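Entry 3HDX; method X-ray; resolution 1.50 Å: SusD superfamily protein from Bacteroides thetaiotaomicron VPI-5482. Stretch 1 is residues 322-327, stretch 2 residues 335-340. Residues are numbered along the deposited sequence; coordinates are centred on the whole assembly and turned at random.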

# COMPACT_ATOMS: atom_id res chain seq x y z
N SER A 322 -15.46 14.07 -14.21
CA SER A 322 -15.58 14.19 -12.78
C SER A 322 -14.13 14.03 -12.30
O SER A 322 -13.23 13.71 -13.10
CB SER A 322 -16.45 13.07 -12.23
OG SER A 322 -15.88 11.80 -12.55
N TYR A 323 -13.89 14.20 -11.00
CA TYR A 323 -12.51 14.07 -10.51
C TYR A 323 -11.91 12.66 -10.60
O TYR A 323 -10.71 12.52 -10.80
CB TYR A 323 -12.34 14.65 -9.11
CG TYR A 323 -12.18 16.15 -9.13
CD1 TYR A 323 -10.97 16.72 -9.52
CD2 TYR A 323 -13.20 17.00 -8.73
CE1 TYR A 323 -10.78 18.13 -9.54
CE2 TYR A 323 -13.02 18.41 -8.74
CZ TYR A 323 -11.81 18.95 -9.14
OH TYR A 323 -11.65 20.33 -9.15
N TYR A 324 -12.75 11.63 -10.51
CA TYR A 324 -12.28 10.25 -10.66
C TYR A 324 -12.42 9.64 -12.04
O TYR A 324 -11.68 8.70 -12.35
CB TYR A 324 -13.03 9.34 -9.70
CG TYR A 324 -12.46 9.19 -8.29
CD1 TYR A 324 -11.56 10.11 -7.73
CD2 TYR A 324 -12.87 8.11 -7.51
CE1 TYR A 324 -11.06 9.93 -6.45
CE2 TYR A 324 -12.40 7.93 -6.24
CZ TYR A 324 -11.50 8.84 -5.71
OH TYR A 324 -10.96 8.70 -4.46
N VAL A 325 -13.38 10.11 -12.83
CA VAL A 325 -13.76 9.44 -14.07
C VAL A 325 -13.98 10.43 -15.23
O VAL A 325 -14.60 11.47 -15.07
CB VAL A 325 -15.07 8.63 -13.83
CG1 VAL A 325 -15.49 7.89 -15.07
CG2 VAL A 325 -14.90 7.65 -12.65
N GLN A 326 -13.51 10.04 -16.40
CA GLN A 326 -13.70 10.80 -17.64
C GLN A 326 -14.47 9.96 -18.65
O GLN A 326 -14.69 8.75 -18.46
CB GLN A 326 -12.36 11.24 -18.21
CG GLN A 326 -11.75 12.42 -17.47
CD GLN A 326 -10.44 12.86 -18.03
OE1 GLN A 326 -10.17 12.70 -19.24
NE2 GLN A 326 -9.64 13.49 -17.20
N ASN A 327 -14.91 10.61 -19.73
CA ASN A 327 -15.65 9.93 -20.79
C ASN A 327 -16.96 9.34 -20.30
O ASN A 327 -17.37 8.22 -20.70
CB ASN A 327 -14.81 8.85 -21.50
CG ASN A 327 -13.56 9.38 -22.10
OD1 ASN A 327 -13.32 10.58 -22.17
ND2 ASN A 327 -12.75 8.46 -22.61
N PHE A 335 -11.40 5.44 -15.70
CA PHE A 335 -11.02 5.79 -14.33
C PHE A 335 -9.70 6.58 -14.45
O PHE A 335 -8.60 6.02 -14.65
CB PHE A 335 -10.88 4.54 -13.49
CG PHE A 335 -10.52 4.80 -12.07
CD1 PHE A 335 -11.50 5.23 -11.20
CD2 PHE A 335 -9.21 4.64 -11.60
CE1 PHE A 335 -11.24 5.49 -9.89
CE2 PHE A 335 -8.92 4.90 -10.24
CZ PHE A 335 -9.95 5.30 -9.40
N SER A 336 -9.85 7.89 -14.34
CA SER A 336 -8.78 8.84 -14.58
C SER A 336 -8.20 9.48 -13.33
O SER A 336 -7.39 10.40 -13.42
CB SER A 336 -9.34 9.92 -15.53
OG SER A 336 -10.46 10.56 -14.95
N LYS A 337 -8.58 8.98 -12.14
CA LYS A 337 -8.09 9.53 -10.87
C LYS A 337 -6.57 9.72 -10.87
O LYS A 337 -6.07 10.75 -10.44
CB LYS A 337 -8.49 8.60 -9.73
CG LYS A 337 -8.01 9.00 -8.37
CD LYS A 337 -8.30 7.92 -7.36
CE LYS A 337 -7.74 8.29 -5.98
NZ LYS A 337 -8.19 7.34 -4.87
N ILE A 338 -5.87 8.67 -11.28
CA ILE A 338 -4.41 8.59 -11.29
C ILE A 338 -3.99 8.70 -12.76
O ILE A 338 -4.35 7.83 -13.60
CB ILE A 338 -3.89 7.29 -10.60
CG1 ILE A 338 -4.50 7.17 -9.19
CG2 ILE A 338 -2.36 7.28 -10.62
CD1 ILE A 338 -3.98 6.04 -8.33
N LYS A 339 -3.27 9.76 -13.08
CA LYS A 339 -2.95 10.13 -14.49
C LYS A 339 -1.64 10.94 -14.62
O LYS A 339 -1.60 12.10 -15.08
CB LYS A 339 -4.17 10.84 -15.11
CG LYS A 339 -4.68 12.03 -14.34
CD LYS A 339 -5.84 12.75 -15.06
CE LYS A 339 -6.39 13.86 -14.23
NZ LYS A 339 -6.99 13.34 -12.96
N ILE A 340 -0.56 10.31 -14.17
CA ILE A 340 0.78 10.91 -14.17
C ILE A 340 1.45 10.44 -15.47
O ILE A 340 2.11 9.40 -15.55
CB ILE A 340 1.57 10.53 -12.91
CG1 ILE A 340 0.75 10.77 -11.64
CG2 ILE A 340 2.84 11.34 -12.86
CD1 ILE A 340 0.16 12.20 -11.46
O HOH W 1 -9.61 12.41 -13.31
O HOH W 2 -9.52 14.42 -12.23

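The contact is organised around one backbone carbonyl and one tyrosine ring. The two stretches meet in antiparallel fashion, but the sheet-like pairing is brief: V325 and F335 form a non-hydrogen-bonded bridge with their CA atoms 4.6 Å apart. Beyond it, S336 N donates to Y324 O at 2.8 Å, and F335 CA lies 3.6 Å from the same Y324 O in a CA-H...O contact. Y324 O therefore gathers several approaches from the opposing stretch, including a weak hydrogen bond from S336 OG at 3.4 Å whose proton has another acceptor within reach.

V325 and F335 project from the same face of the sheet, and both take chi1 t. Their side chains touch lightly, V325 CG2 to F335 CD1 at 4.4 Å. The t setting of F335, with chi2 at 78°, also brings its ring to Y324, where CE1 comes within 3.9 Å of Y324 CD2. The two rings form an offset edge-to-face pair, the edge of F335 toward the face of Y324, with centroids 5.7 Å apart and planes at 74°. Such a pairing sets the slightly positive ring hydrogens against the electron-rich face of a neighbour.

Y324 leaves its backbone sideways, yet with chi1 m the ring extends alongside the K337 side chain, roughly across the run of the second backbone. K337 runs beside it with all four chi angles t, and this extended chain serves two chemistries at once. Its CD sits over the ring face, 3.9 Å from the centroid and 24° off the normal, a CH-pi contact made by a methylene close to a charged amine. Farther out, K337 NZ donates to Y324 OH at 3.1 Å. The rule is one of matched reach: a straight lysine can lay its aliphatic part on a tyrosine and deliver its ammonium to the phenol oxygen.

K339 solves a different problem. Its CB points toward the first stretch; chi1 is p, chi2 and chi3 are t, and the final turn to m places NZ 3.0 Å from S336 O, to which it donates. From there NZ also donates to waters 1 and 2, at 2.8 Å each, and both waters lie 2.7 Å from Y323 O, placed to donate to it. Water thus bridges a lysine and a carbonyl whose direct separation, K339 NZ to Y323 O, is 4.4 Å. S336, chi1 p, joins this network through OG, 2.6 Å from water 1, while Q326 CG packs 3.4 Å from S336 OG.

Within the first stretch, S322 also adopts p, letting OG donate to V325 O at 2.8 Å alongside S322 N at 2.9 Å from that V325 O, a local clasp across the turn that carries Y324.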